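Local coordinates for protein beta-catenin homolog sys-1 (Caenorhabditis elegans, PDB 3C2G) that acts as a beta-catenin in Wnt asymmetry signalling, binding the TCF factor POP-1 directly and activating or repressing its target genes, at residues Gly496-Ala501 with Glu523-Leu528; Ser527-Leu532 with Gln544-Ile549; Ser445-Glu450 with Ser462-Ser467. One frame throughout, in Å; residues are numbered along the deposited sequence.

Interaction 1 of 3, residues Gly496-Ala501 with Glu523-Leu528; sequences GHICAA and ERTISL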
ATOM      1  N   GLY A 496     -18.528 -28.537  13.498  1.00 35.75           N
ATOM      2  CA  GLY A 496     -17.737 -28.270  14.704  1.00 34.70           C
ATOM      3  C   GLY A 496     -16.827 -27.062  14.540  1.00 34.35           C
ATOM      4  O   GLY A 496     -16.731 -26.216  15.436  1.00 35.23           O
ATOM      5  N   HIS A 497     -16.177 -26.975  13.386  1.00 32.79           N
ATOM      6  CA  HIS A 497     -15.335 -25.831  13.062  1.00 32.41           C
ATOM      7  C   HIS A 497     -16.097 -24.515  12.854  1.00 31.68           C
ATOM      8  O   HIS A 497     -15.635 -23.472  13.315  1.00 32.26           O
ATOM      9  CB  HIS A 497     -14.410 -26.156  11.885  1.00 31.49           C
ATOM     10  CG  HIS A 497     -13.468 -27.280  12.177  1.00 32.66           C
ATOM     11  ND1 HIS A 497     -12.303 -27.106  12.891  1.00 31.13           N
ATOM     12  CD2 HIS A 497     -13.536 -28.602  11.887  1.00 33.56           C
ATOM     13  CE1 HIS A 497     -11.682 -28.266  13.010  1.00 30.92           C
ATOM     14  NE2 HIS A 497     -12.408 -29.190  12.406  1.00 31.69           N
ATOM     15  N   ILE A 498     -17.250 -24.557  12.187  1.00 30.86           N
ATOM     16  CA  ILE A 498     -18.082 -23.366  12.043  1.00 30.84           C
ATOM     17  C   ILE A 498     -18.431 -22.865  13.441  1.00 32.39           C
ATOM     18  O   ILE A 498     -18.340 -21.663  13.723  1.00 32.30           O
ATOM     19  CB  ILE A 498     -19.435 -23.635  11.313  1.00 30.44           C
ATOM     20  CG1 ILE A 498     -19.278 -24.345   9.956  1.00 31.31           C
ATOM     21  CG2 ILE A 498     -20.268 -22.380  11.210  1.00 27.61           C
ATOM     22  CD1 ILE A 498     -18.491 -23.637   8.939  1.00 35.63           C
ATOM     23  N   CYS A 499     -18.833 -23.800  14.311  1.00 33.49           N
ATOM     24  CA  CYS A 499     -19.270 -23.477  15.675  1.00 34.26           C
ATOM     25  C   CYS A 499     -18.143 -22.899  16.526  1.00 33.44           C
ATOM     26  O   CYS A 499     -18.381 -22.045  17.360  1.00 34.39           O
ATOM     27  CB  CYS A 499     -19.890 -24.704  16.356  1.00 34.72           C
ATOM     28  SG  CYS A 499     -21.497 -25.224  15.656  1.00 40.89           S
ATOM     29  N   ALA A 500     -16.917 -23.352  16.301  1.00 32.67           N
ATOM     30  CA  ALA A 500     -15.764 -22.796  16.996  1.00 32.84           C
ATOM     31  C   ALA A 500     -15.492 -21.333  16.609  1.00 33.29           C
ATOM     32  O   ALA A 500     -15.140 -20.517  17.467  1.00 33.32           O
ATOM     33  CB  ALA A 500     -14.552 -23.644  16.759  1.00 32.45           C
ATOM     34  N   ALA A 501     -15.683 -20.993  15.336  1.00 33.39           N
ATOM     35  CA  ALA A 501     -15.440 -19.628  14.886  1.00 34.33           C
ATOM     36  C   ALA A 501     -16.506 -18.699  15.443  1.00 35.70           C
ATOM     37  O   ALA A 501     -16.224 -17.562  15.830  1.00 36.10           O
ATOM     38  CB  ALA A 501     -15.404 -19.555  13.385  1.00 33.88           C
ATOM     39  N   GLU A 523     -23.749 -13.528  10.492  1.00 34.99           N
ATOM     40  CA  GLU A 523     -24.767 -13.722   9.461  1.00 36.12           C
ATOM     41  C   GLU A 523     -24.392 -14.869   8.541  1.00 34.83           C
ATOM     42  O   GLU A 523     -25.226 -15.717   8.209  1.00 35.55           O
ATOM     43  CB  GLU A 523     -24.962 -12.442   8.639  1.00 35.61           C
ATOM     44  CG  GLU A 523     -25.583 -11.288   9.421  1.00 39.70           C
ATOM     45  CD  GLU A 523     -25.714 -10.000   8.611  1.00 41.49           C
ATOM     46  OE1 GLU A 523     -25.517  -8.906   9.203  1.00 48.23           O
ATOM     47  OE2 GLU A 523     -26.016 -10.072   7.387  1.00 48.87           O
ATOM     48  N   ARG A 524     -23.127 -14.904   8.147  1.00 33.34           N
ATOM     49  CA  ARG A 524     -22.644 -15.949   7.266  1.00 32.40           C
ATOM     50  C   ARG A 524     -22.692 -17.310   7.939  1.00 32.28           C
ATOM     51  O   ARG A 524     -22.901 -18.311   7.268  1.00 33.22           O
ATOM     52  CB  ARG A 524     -21.241 -15.622   6.736  1.00 31.61           C
ATOM     53  CG  ARG A 524     -21.275 -14.561   5.671  1.00 28.09           C
ATOM     54  CD  ARG A 524     -19.914 -14.047   5.315  1.00 26.05           C
ATOM     55  NE  ARG A 524     -20.016 -13.037   4.268  1.00 26.74           N
ATOM     56  CZ  ARG A 524     -18.971 -12.498   3.645  1.00 26.98           C
ATOM     57  NH1 ARG A 524     -17.746 -12.888   3.961  1.00 26.96           N
ATOM     58  NH2 ARG A 524     -19.153 -11.594   2.691  1.00 23.34           N
ATOM     59  N   THR A 525     -22.517 -17.339   9.256  1.00 31.19           N
ATOM     60  CA  THR A 525     -22.634 -18.573  10.006  1.00 30.90           C
ATOM     61  C   THR A 525     -24.069 -19.102   9.899  1.00 31.57           C
ATOM     62  O   THR A 525     -24.291 -20.249   9.509  1.00 30.69           O
ATOM     63  CB  THR A 525     -22.258 -18.363  11.487  1.00 31.06           C
ATOM     64  OG1 THR A 525     -20.890 -17.945  11.581  1.00 31.37           O
ATOM     65  CG2 THR A 525     -22.443 -19.635  12.269  1.00 28.58           C
ATOM     66  N   ILE A 526     -25.042 -18.259  10.243  1.00 31.84           N
ATOM     67  CA  ILE A 526     -26.444 -18.656  10.180  1.00 31.93           C
ATOM     68  C   ILE A 526     -26.763 -19.140   8.753  1.00 32.52           C
ATOM     69  O   ILE A 526     -27.415 -20.166   8.543  1.00 32.55           O
ATOM     70  CB  ILE A 526     -27.381 -17.486  10.607  1.00 31.75           C
ATOM     71  CG1 ILE A 526     -27.077 -17.027  12.040  1.00 31.05           C
ATOM     72  CG2 ILE A 526     -28.857 -17.865  10.459  1.00 31.19           C
ATOM     73  CD1 ILE A 526     -26.873 -18.149  13.050  1.00 30.43           C
ATOM     74  N   SER A 527     -26.248 -18.410   7.778  1.00 32.21           N
ATOM     75  CA  SER A 527     -26.573 -18.654   6.393  1.00 31.69           C
ATOM     76  C   SER A 527     -25.894 -19.922   5.885  1.00 31.45           C
ATOM     77  O   SER A 527     -26.446 -20.650   5.064  1.00 32.09           O
ATOM     78  CB  SER A 527     -26.195 -17.423   5.573  1.00 31.43           C
ATOM     79  OG  SER A 527     -26.036 -17.744   4.222  1.00 33.41           O
ATOM     80  N   LEU A 528     -24.706 -20.210   6.393  1.00 30.86           N
ATOM     81  CA  LEU A 528     -24.017 -21.437   6.017  1.00 29.60           C
ATOM     82  C   LEU A 528     -24.634 -22.687   6.677  1.00 30.03           C
ATOM     83  O   LEU A 528     -24.615 -23.774   6.094  1.00 30.58           O
ATOM     84  CB  LEU A 528     -22.515 -21.330   6.307  1.00 28.55           C
ATOM     85  CG  LEU A 528     -21.628 -22.549   6.041  1.00 27.12           C
ATOM     86  CD1 LEU A 528     -21.746 -23.047   4.618  1.00 23.40           C
ATOM     87  CD2 LEU A 528     -20.189 -22.232   6.371  1.00 28.61           C
TER
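Ile498 of helix 494-507 turns its CB toward helix 515-535 and meets it with both of its branches, one on Thr525 and the other on Leu528, a single turn further along. The gamma methyl CG2 of Ile498 lies against the methyl CG2 of Thr525 at 3.7 Å, the two side chains running past one another in opposite senses. The longer branch ends in CD1 of Ile498, which comes to 3.4 Å from CD2 of Leu528, where the two chains meet at a slant. The division of labour follows from the torsions: in Ile498, CG1 sits beside the backbone N (chi1 -53°) while CG2 lies anti to it, which brings CG2 to Thr525 and CG1, with its CD1, to Leu528. In Thr525 the same choice (chi1 -62°) presents the methyl to Ile498, and OG1 turns back along its own helix to bond the carbonyl O of Leu521. The backbones come close, with CA of Ile498 6.9 Å from CA of Thr525. Leu465 of helix 457-472 touches both Ile498 and Thr525, and Leu447 of helix 437-448 also packs on Ile498, which extends the apolar cluster across neighbouring helices. All three touching residues are buried, and no hydrogen bond joins the two segments. What holds them is methyl against methyl, with the one hydroxyl at the interface satisfied within its own helix, so the attraction is dispersive and hydrophobic.

Interaction 2 of 3, residues Ser527-Leu532 with Gln544-Ile549; sequences SLLLVL and QYSYSI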
ATOM      1  N   SER A 527     -26.248 -18.410   7.778  1.00 32.21           N
ATOM      2  CA  SER A 527     -26.573 -18.654   6.393  1.00 31.69           C
ATOM      3  C   SER A 527     -25.894 -19.922   5.885  1.00 31.45           C
ATOM      4  O   SER A 527     -26.446 -20.650   5.064  1.00 32.09           O
ATOM      5  CB  SER A 527     -26.195 -17.423   5.573  1.00 31.43           C
ATOM      6  OG  SER A 527     -26.036 -17.744   4.222  1.00 33.41           O
ATOM      7  N   LEU A 528     -24.706 -20.210   6.393  1.00 30.86           N
ATOM      8  CA  LEU A 528     -24.017 -21.437   6.017  1.00 29.60           C
ATOM      9  C   LEU A 528     -24.634 -22.687   6.677  1.00 30.03           C
ATOM     10  O   LEU A 528     -24.615 -23.774   6.094  1.00 30.58           O
ATOM     11  CB  LEU A 528     -22.515 -21.330   6.307  1.00 28.55           C
ATOM     12  CG  LEU A 528     -21.628 -22.549   6.041  1.00 27.12           C
ATOM     13  CD1 LEU A 528     -21.746 -23.047   4.618  1.00 23.40           C
ATOM     14  CD2 LEU A 528     -20.189 -22.232   6.371  1.00 28.61           C
ATOM     15  N   LEU A 529     -25.174 -22.548   7.882  1.00 29.88           N
ATOM     16  CA  LEU A 529     -25.812 -23.683   8.528  1.00 30.84           C
ATOM     17  C   LEU A 529     -27.071 -24.085   7.744  1.00 31.89           C
ATOM     18  O   LEU A 529     -27.346 -25.278   7.584  1.00 31.36           O
ATOM     19  CB  LEU A 529     -26.134 -23.390   9.982  1.00 30.67           C
ATOM     20  CG  LEU A 529     -24.934 -23.225  10.915  1.00 31.23           C
ATOM     21  CD1 LEU A 529     -25.410 -22.790  12.293  1.00 30.48           C
ATOM     22  CD2 LEU A 529     -24.092 -24.499  11.006  1.00 29.92           C
ATOM     23  N   LEU A 530     -27.788 -23.085   7.224  1.00 32.03           N
ATOM     24  CA  LEU A 530     -28.925 -23.292   6.326  1.00 32.89           C
ATOM     25  C   LEU A 530     -28.560 -24.016   5.027  1.00 34.26           C
ATOM     26  O   LEU A 530     -29.207 -25.007   4.642  1.00 34.77           O
ATOM     27  CB  LEU A 530     -29.581 -21.957   5.991  1.00 31.70           C
ATOM     28  CG  LEU A 530     -30.440 -21.404   7.125  1.00 34.35           C
ATOM     29  CD1 LEU A 530     -31.048 -20.091   6.714  1.00 34.15           C
ATOM     30  CD2 LEU A 530     -31.536 -22.416   7.538  1.00 35.95           C
ATOM     31  N   VAL A 531     -27.530 -23.508   4.356  1.00 34.73           N
ATOM     32  CA  VAL A 531     -27.057 -24.088   3.117  1.00 35.34           C
ATOM     33  C   VAL A 531     -26.659 -25.541   3.332  1.00 36.73           C
ATOM     34  O   VAL A 531     -27.058 -26.390   2.560  1.00 36.30           O
ATOM     35  CB  VAL A 531     -25.899 -23.259   2.500  1.00 35.04           C
ATOM     36  CG1 VAL A 531     -25.257 -24.004   1.378  1.00 33.31           C
ATOM     37  CG2 VAL A 531     -26.419 -21.912   1.995  1.00 33.98           C
ATOM     38  N   LEU A 532     -25.904 -25.825   4.399  1.00 39.17           N
ATOM     39  CA  LEU A 532     -25.490 -27.196   4.713  1.00 41.10           C
ATOM     40  C   LEU A 532     -26.693 -28.097   4.928  1.00 43.66           C
ATOM     41  O   LEU A 532     -26.713 -29.235   4.453  1.00 43.92           O
ATOM     42  CB  LEU A 532     -24.602 -27.246   5.950  1.00 40.26           C
ATOM     43  CG  LEU A 532     -23.143 -26.814   5.792  1.00 41.13           C
ATOM     44  CD1 LEU A 532     -22.580 -26.335   7.135  1.00 37.61           C
ATOM     45  CD2 LEU A 532     -22.281 -27.930   5.195  1.00 40.29           C
ATOM     46  N   GLN A 544     -28.050 -31.520  15.314  1.00 43.48           N
ATOM     47  CA  GLN A 544     -27.458 -32.202  16.466  1.00 45.73           C
ATOM     48  C   GLN A 544     -25.976 -31.875  16.660  1.00 45.57           C
ATOM     49  O   GLN A 544     -25.495 -31.866  17.785  1.00 46.09           O
ATOM     50  CB  GLN A 544     -27.791 -33.704  16.520  1.00 44.95           C
ATOM     51  CG  GLN A 544     -27.139 -34.576  15.474  1.00 49.17           C
ATOM     52  CD  GLN A 544     -27.928 -35.863  15.176  1.00 48.58           C
ATOM     53  OE1 GLN A 544     -28.810 -36.273  15.946  1.00 49.83           O
ATOM     54  NE2 GLN A 544     -27.606 -36.500  14.047  1.00 49.87           N
ATOM     55  N   TYR A 545     -25.266 -31.553  15.585  1.00 46.00           N
ATOM     56  CA  TYR A 545     -23.884 -31.088  15.732  1.00 46.41           C
ATOM     57  C   TYR A 545     -23.763 -29.608  16.131  1.00 46.02           C
ATOM     58  O   TYR A 545     -22.652 -29.088  16.244  1.00 46.45           O
ATOM     59  CB  TYR A 545     -23.054 -31.376  14.477  1.00 47.13           C
ATOM     60  CG  TYR A 545     -22.542 -32.793  14.360  1.00 48.47           C
ATOM     61  CD1 TYR A 545     -21.328 -33.165  14.930  1.00 50.16           C
ATOM     62  CD2 TYR A 545     -23.266 -33.764  13.668  1.00 50.04           C
ATOM     63  CE1 TYR A 545     -20.849 -34.473  14.819  1.00 50.88           C
ATOM     64  CE2 TYR A 545     -22.800 -35.069  13.550  1.00 49.92           C
ATOM     65  CZ  TYR A 545     -21.594 -35.417  14.124  1.00 50.64           C
ATOM     66  OH  TYR A 545     -21.130 -36.708  14.000  1.00 50.71           O
ATOM     67  N   SER A 546     -24.889 -28.939  16.365  1.00 45.27           N
ATOM     68  CA  SER A 546     -24.881 -27.522  16.761  1.00 44.54           C
ATOM     69  C   SER A 546     -25.174 -27.246  18.236  1.00 43.55           C
ATOM     70  O   SER A 546     -25.554 -26.129  18.590  1.00 43.44           O
ATOM     71  CB  SER A 546     -25.867 -26.734  15.907  1.00 44.86           C
ATOM     72  OG  SER A 546     -25.352 -26.602  14.606  1.00 47.01           O
ATOM     73  N   TYR A 547     -25.002 -28.258  19.084  1.00 42.57           N
ATOM     74  CA  TYR A 547     -25.218 -28.120  20.525  1.00 41.96           C
ATOM     75  C   TYR A 547     -24.315 -27.029  21.149  1.00 42.11           C
ATOM     76  O   TYR A 547     -24.693 -26.388  22.117  1.00 42.10           O
ATOM     77  CB  TYR A 547     -25.015 -29.471  21.221  1.00 41.11           C
ATOM     78  CG  TYR A 547     -23.616 -29.994  21.072  1.00 41.02           C
ATOM     79  CD1 TYR A 547     -23.238 -30.690  19.929  1.00 41.74           C
ATOM     80  CD2 TYR A 547     -22.655 -29.754  22.048  1.00 40.24           C
ATOM     81  CE1 TYR A 547     -21.944 -31.146  19.761  1.00 40.73           C
ATOM     82  CE2 TYR A 547     -21.357 -30.206  21.895  1.00 41.04           C
ATOM     83  CZ  TYR A 547     -21.006 -30.904  20.744  1.00 41.69           C
ATOM     84  OH  TYR A 547     -19.712 -31.372  20.578  1.00 42.75           O
ATOM     85  N   SER A 548     -23.134 -26.823  20.578  1.00 42.99           N
ATOM     86  CA  SER A 548     -22.220 -25.742  20.993  1.00 44.25           C
ATOM     87  C   SER A 548     -22.773 -24.328  20.815  1.00 44.55           C
ATOM     88  O   SER A 548     -22.314 -23.406  21.477  1.00 45.21           O
ATOM     89  CB  SER A 548     -20.889 -25.855  20.251  1.00 44.05           C
ATOM     90  OG  SER A 548     -21.087 -26.406  18.952  1.00 47.92           O
ATOM     91  N   ILE A 549     -23.756 -24.156  19.937  1.00 44.92           N
ATOM     92  CA  ILE A 549     -24.339 -22.840  19.695  1.00 45.89           C
ATOM     93  C   ILE A 549     -25.511 -22.590  20.635  1.00 45.98           C
ATOM     94  O   ILE A 549     -26.384 -23.436  20.791  1.00 46.30           O
ATOM     95  CB  ILE A 549     -24.727 -22.667  18.197  1.00 45.99           C
ATOM     96  CG1 ILE A 549     -23.489 -22.276  17.389  1.00 46.27           C
ATOM     97  CG2 ILE A 549     -25.823 -21.634  17.992  1.00 45.91           C
ATOM     98  CD1 ILE A 549     -23.704 -22.290  15.882  1.00 47.40           C
TER
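Ser546 and Ile549 are the two residues of the 544-549 segment that meet Leu529 of helix 515-535. Gln544 comes from the short helix 539-544, and Tyr545, whose side chain touches Asn493, leads the chain on toward the contact. Ser546 then turns its CB toward the helix, and its OG stands 4.4 Å from CD2 of Leu529, a loose apolar-polar approach and no bond; the hydroxyl is hydrogen-bonded to the carbonyl O of Val542, in the residues just before. Ser546 also opens a type I beta turn that runs through Tyr547 and Ser548 and is closed by a bond from Ile549 N to Ser546 O of 3.0 Å. Across this turn Ser546 and Ile549 both direct their side chains to the same leucine. CD1 of Ile549 and CD1 of Leu529 face each other tip to tip at 4.0 Å. Both chains are extended for this: beyond chi1, chi2 is near 180° in each, at 174° in Leu529, which carries CD1 of each well away from its backbone. That reach is needed, since the nearest CA atoms, of Leu529 and Ser546, are still 9.1 Å apart. Tyr502 of helix 494-507 also packs on Ile549. The result is a loop laid over a helix of the armadillo domain, where the connection between helices 539-544 and 563-579 tucks a serine and an isoleucine onto the helical stack.

Interaction 3 of 3, residues Ser445-Glu450 with Ser462-Ser467; sequences SCLSCE and STILRS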
ATOM      1  N   SER A 445      -9.374 -25.763   9.547  1.00 40.99           N
ATOM      2  CA  SER A 445      -8.461 -25.488  10.651  1.00 40.60           C
ATOM      3  C   SER A 445      -8.142 -23.988  10.858  1.00 39.20           C
ATOM      4  O   SER A 445      -7.922 -23.578  11.984  1.00 39.62           O
ATOM      5  CB  SER A 445      -7.208 -26.370  10.580  1.00 40.51           C
ATOM      6  OG  SER A 445      -6.226 -25.816   9.728  1.00 45.81           O
ATOM      7  N   CYS A 446      -8.152 -23.174   9.800  1.00 38.06           N
ATOM      8  CA  CYS A 446      -8.084 -21.702   9.944  1.00 38.34           C
ATOM      9  C   CYS A 446      -9.263 -21.149  10.729  1.00 38.29           C
ATOM     10  O   CYS A 446      -9.192 -20.072  11.345  1.00 38.78           O
ATOM     11  CB  CYS A 446      -8.119 -21.002   8.591  1.00 37.71           C
ATOM     12  SG  CYS A 446      -6.767 -21.326   7.484  1.00 40.00           S
ATOM     13  N   LEU A 447     -10.361 -21.881  10.663  1.00 37.47           N
ATOM     14  CA  LEU A 447     -11.632 -21.445  11.187  1.00 37.01           C
ATOM     15  C   LEU A 447     -11.635 -21.605  12.691  1.00 37.20           C
ATOM     16  O   LEU A 447     -12.312 -20.852  13.399  1.00 37.20           O
ATOM     17  CB  LEU A 447     -12.718 -22.319  10.572  1.00 36.73           C
ATOM     18  CG  LEU A 447     -14.015 -21.731  10.045  1.00 36.64           C
ATOM     19  CD1 LEU A 447     -13.832 -20.377   9.361  1.00 35.07           C
ATOM     20  CD2 LEU A 447     -14.628 -22.742   9.105  1.00 35.34           C
ATOM     21  N   SER A 448     -10.859 -22.573  13.176  1.00 37.59           N
ATOM     22  CA  SER A 448     -10.910 -22.964  14.588  1.00 38.54           C
ATOM     23  C   SER A 448      -9.580 -22.968  15.365  1.00 39.55           C
ATOM     24  O   SER A 448      -9.581 -23.270  16.552  1.00 39.14           O
ATOM     25  CB  SER A 448     -11.568 -24.339  14.712  1.00 37.40           C
ATOM     26  OG  SER A 448     -10.654 -25.357  14.338  1.00 37.43           O
ATOM     27  N   CYS A 449      -8.453 -22.663  14.721  1.00 41.52           N
ATOM     28  CA  CYS A 449      -7.162 -22.664  15.442  1.00 44.44           C
ATOM     29  C   CYS A 449      -7.139 -21.660  16.610  1.00 44.99           C
ATOM     30  O   CYS A 449      -7.803 -20.624  16.566  1.00 45.13           O
ATOM     31  CB  CYS A 449      -5.961 -22.484  14.496  1.00 44.49           C
ATOM     32  SG  CYS A 449      -6.061 -21.102  13.304  1.00 50.77           S
ATOM     33  N   GLU A 450      -6.417 -22.003  17.672  1.00 46.46           N
ATOM     34  CA  GLU A 450      -6.384 -21.178  18.886  1.00 47.92           C
ATOM     35  C   GLU A 450      -5.002 -20.600  19.137  1.00 48.54           C
ATOM     36  O   GLU A 450      -4.016 -21.338  19.162  1.00 49.70           O
ATOM     37  CB  GLU A 450      -6.847 -21.983  20.107  1.00 48.38           C
ATOM     38  N   SER A 462     -14.393 -14.824   8.208  1.00 31.38           N
ATOM     39  CA  SER A 462     -15.593 -14.362   7.560  1.00 30.97           C
ATOM     40  C   SER A 462     -15.593 -14.768   6.082  1.00 30.78           C
ATOM     41  O   SER A 462     -16.618 -15.215   5.563  1.00 31.36           O
ATOM     42  CB  SER A 462     -15.695 -12.849   7.707  1.00 30.81           C
ATOM     43  OG  SER A 462     -16.926 -12.381   7.208  1.00 31.30           O
ATOM     44  N   THR A 463     -14.440 -14.630   5.426  1.00 29.88           N
ATOM     45  CA  THR A 463     -14.290 -14.918   3.990  1.00 28.84           C
ATOM     46  C   THR A 463     -14.385 -16.418   3.712  1.00 28.68           C
ATOM     47  O   THR A 463     -14.910 -16.837   2.686  1.00 28.36           O
ATOM     48  CB  THR A 463     -12.939 -14.365   3.451  1.00 28.68           C
ATOM     49  OG1 THR A 463     -12.876 -12.958   3.695  1.00 29.43           O
ATOM     50  CG2 THR A 463     -12.782 -14.603   1.955  1.00 27.22           C
ATOM     51  N   ILE A 464     -13.877 -17.223   4.635  1.00 28.90           N
ATOM     52  CA  ILE A 464     -13.952 -18.669   4.503  1.00 29.02           C
ATOM     53  C   ILE A 464     -15.409 -19.148   4.533  1.00 30.15           C
ATOM     54  O   ILE A 464     -15.795 -20.008   3.734  1.00 30.28           O
ATOM     55  CB  ILE A 464     -13.151 -19.375   5.594  1.00 28.76           C
ATOM     56  CG1 ILE A 464     -11.651 -19.185   5.351  1.00 27.54           C
ATOM     57  CG2 ILE A 464     -13.503 -20.862   5.639  1.00 28.01           C
ATOM     58  CD1 ILE A 464     -10.785 -19.628   6.513  1.00 25.68           C
ATOM     59  N   LEU A 465     -16.212 -18.586   5.437  1.00 29.92           N
ATOM     60  CA  LEU A 465     -17.606 -18.984   5.539  1.00 30.45           C
ATOM     61  C   LEU A 465     -18.284 -18.712   4.210  1.00 31.21           C
ATOM     62  O   LEU A 465     -19.071 -19.534   3.718  1.00 31.23           O
ATOM     63  CB  LEU A 465     -18.331 -18.253   6.672  1.00 29.28           C
ATOM     64  CG  LEU A 465     -17.831 -18.521   8.084  1.00 29.31           C
ATOM     65  CD1 LEU A 465     -18.602 -17.659   9.090  1.00 29.50           C
ATOM     66  CD2 LEU A 465     -17.922 -20.003   8.443  1.00 30.37           C
ATOM     67  N   ARG A 466     -17.954 -17.562   3.632  1.00 31.64           N
ATOM     68  CA  ARG A 466     -18.517 -17.157   2.357  1.00 32.76           C
ATOM     69  C   ARG A 466     -18.134 -18.152   1.249  1.00 31.92           C
ATOM     70  O   ARG A 466     -18.973 -18.547   0.441  1.00 32.57           O
ATOM     71  CB  ARG A 466     -18.060 -15.743   2.005  1.00 33.01           C
ATOM     72  CG  ARG A 466     -19.179 -14.857   1.515  1.00 37.39           C
ATOM     73  CD  ARG A 466     -19.315 -14.898   0.033  1.00 42.71           C
ATOM     74  NE  ARG A 466     -20.690 -14.638  -0.388  1.00 48.51           N
ATOM     75  CZ  ARG A 466     -21.053 -13.611  -1.145  1.00 50.27           C
ATOM     76  NH1 ARG A 466     -20.132 -12.740  -1.553  1.00 52.61           N
ATOM     77  NH2 ARG A 466     -22.323 -13.465  -1.501  1.00 47.81           N
ATOM     78  N   SER A 467     -16.871 -18.555   1.222  1.00 30.64           N
ATOM     79  CA  SER A 467     -16.413 -19.543   0.259  1.00 30.55           C
ATOM     80  C   SER A 467     -17.237 -20.836   0.305  1.00 30.03           C
ATOM     81  O   SER A 467     -17.615 -21.354  -0.738  1.00 30.09           O
ATOM     82  CB  SER A 467     -14.923 -19.842   0.457  1.00 29.97           C
ATOM     83  OG  SER A 467     -14.154 -18.795  -0.104  1.00 31.09           O
TER
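This is a buried helix-to-helix contact between the C-terminal part of helix 437-448 and the middle of helix 457-472, consecutive helices joined by a short connection. Ile464 and Leu447 carry the contact. CD1 of Ile464 reaches CB of Cys446 at 3.6 Å, while CG2 of Ile464 lies against CD1 of Leu447 at 3.8 Å, with CD2 of the same leucine only slightly further away. The chains of Leu447 and Ile464 pass in opposite directions, and both methyls of Leu447 rest on CG2 of Ile464. Leu447 has an off-staggered first torsion (chi1 -136°), and the end of its chain comes nearer to the partner helix than its CB direction suggests, adding CD2 of Leu465, 4.2 Å from CD1 of Leu447. In Ile464, CG1 lies beside the backbone N with chi2 at 169°, which stretches CD1 out to the cysteine. Leu402 of helix 388-409 also packs on Ile464, and Ile498 of helix 494-507 touches both Leu447 and Leu465. Arg461 hydrogen-bonds the carbonyl oxygens of Cys446 and Cys449. Aliphatic side chains filling the seams between successive helices in this way are characteristic of the stacked all-helical superhelix of armadillo domains.

How the interactions relate
All three contacts are buried and largely apolar, with no hydrogen bond crossing any of them. Interactions 1 and 3 pair helix with helix; interaction 2 lays a loop on a helix and buries the least surface, one of its pairs being a loose approach of a serine oxygen, and though its touching residues are buried, much of its loop is exposed. Helix 515-535 serves interactions 1 and 2, centred about 7 Å apart and joined where Cys499 packs on Ser548 and Ile549. Polar links appear between contacts instead: His497 ND1 probably bonds Ser448 OG, and Arg524 NH1 probably bonds Ser462 O, tying interaction 1 to interaction 3. Leu465, touching Leu528, links interactions 2 and 3.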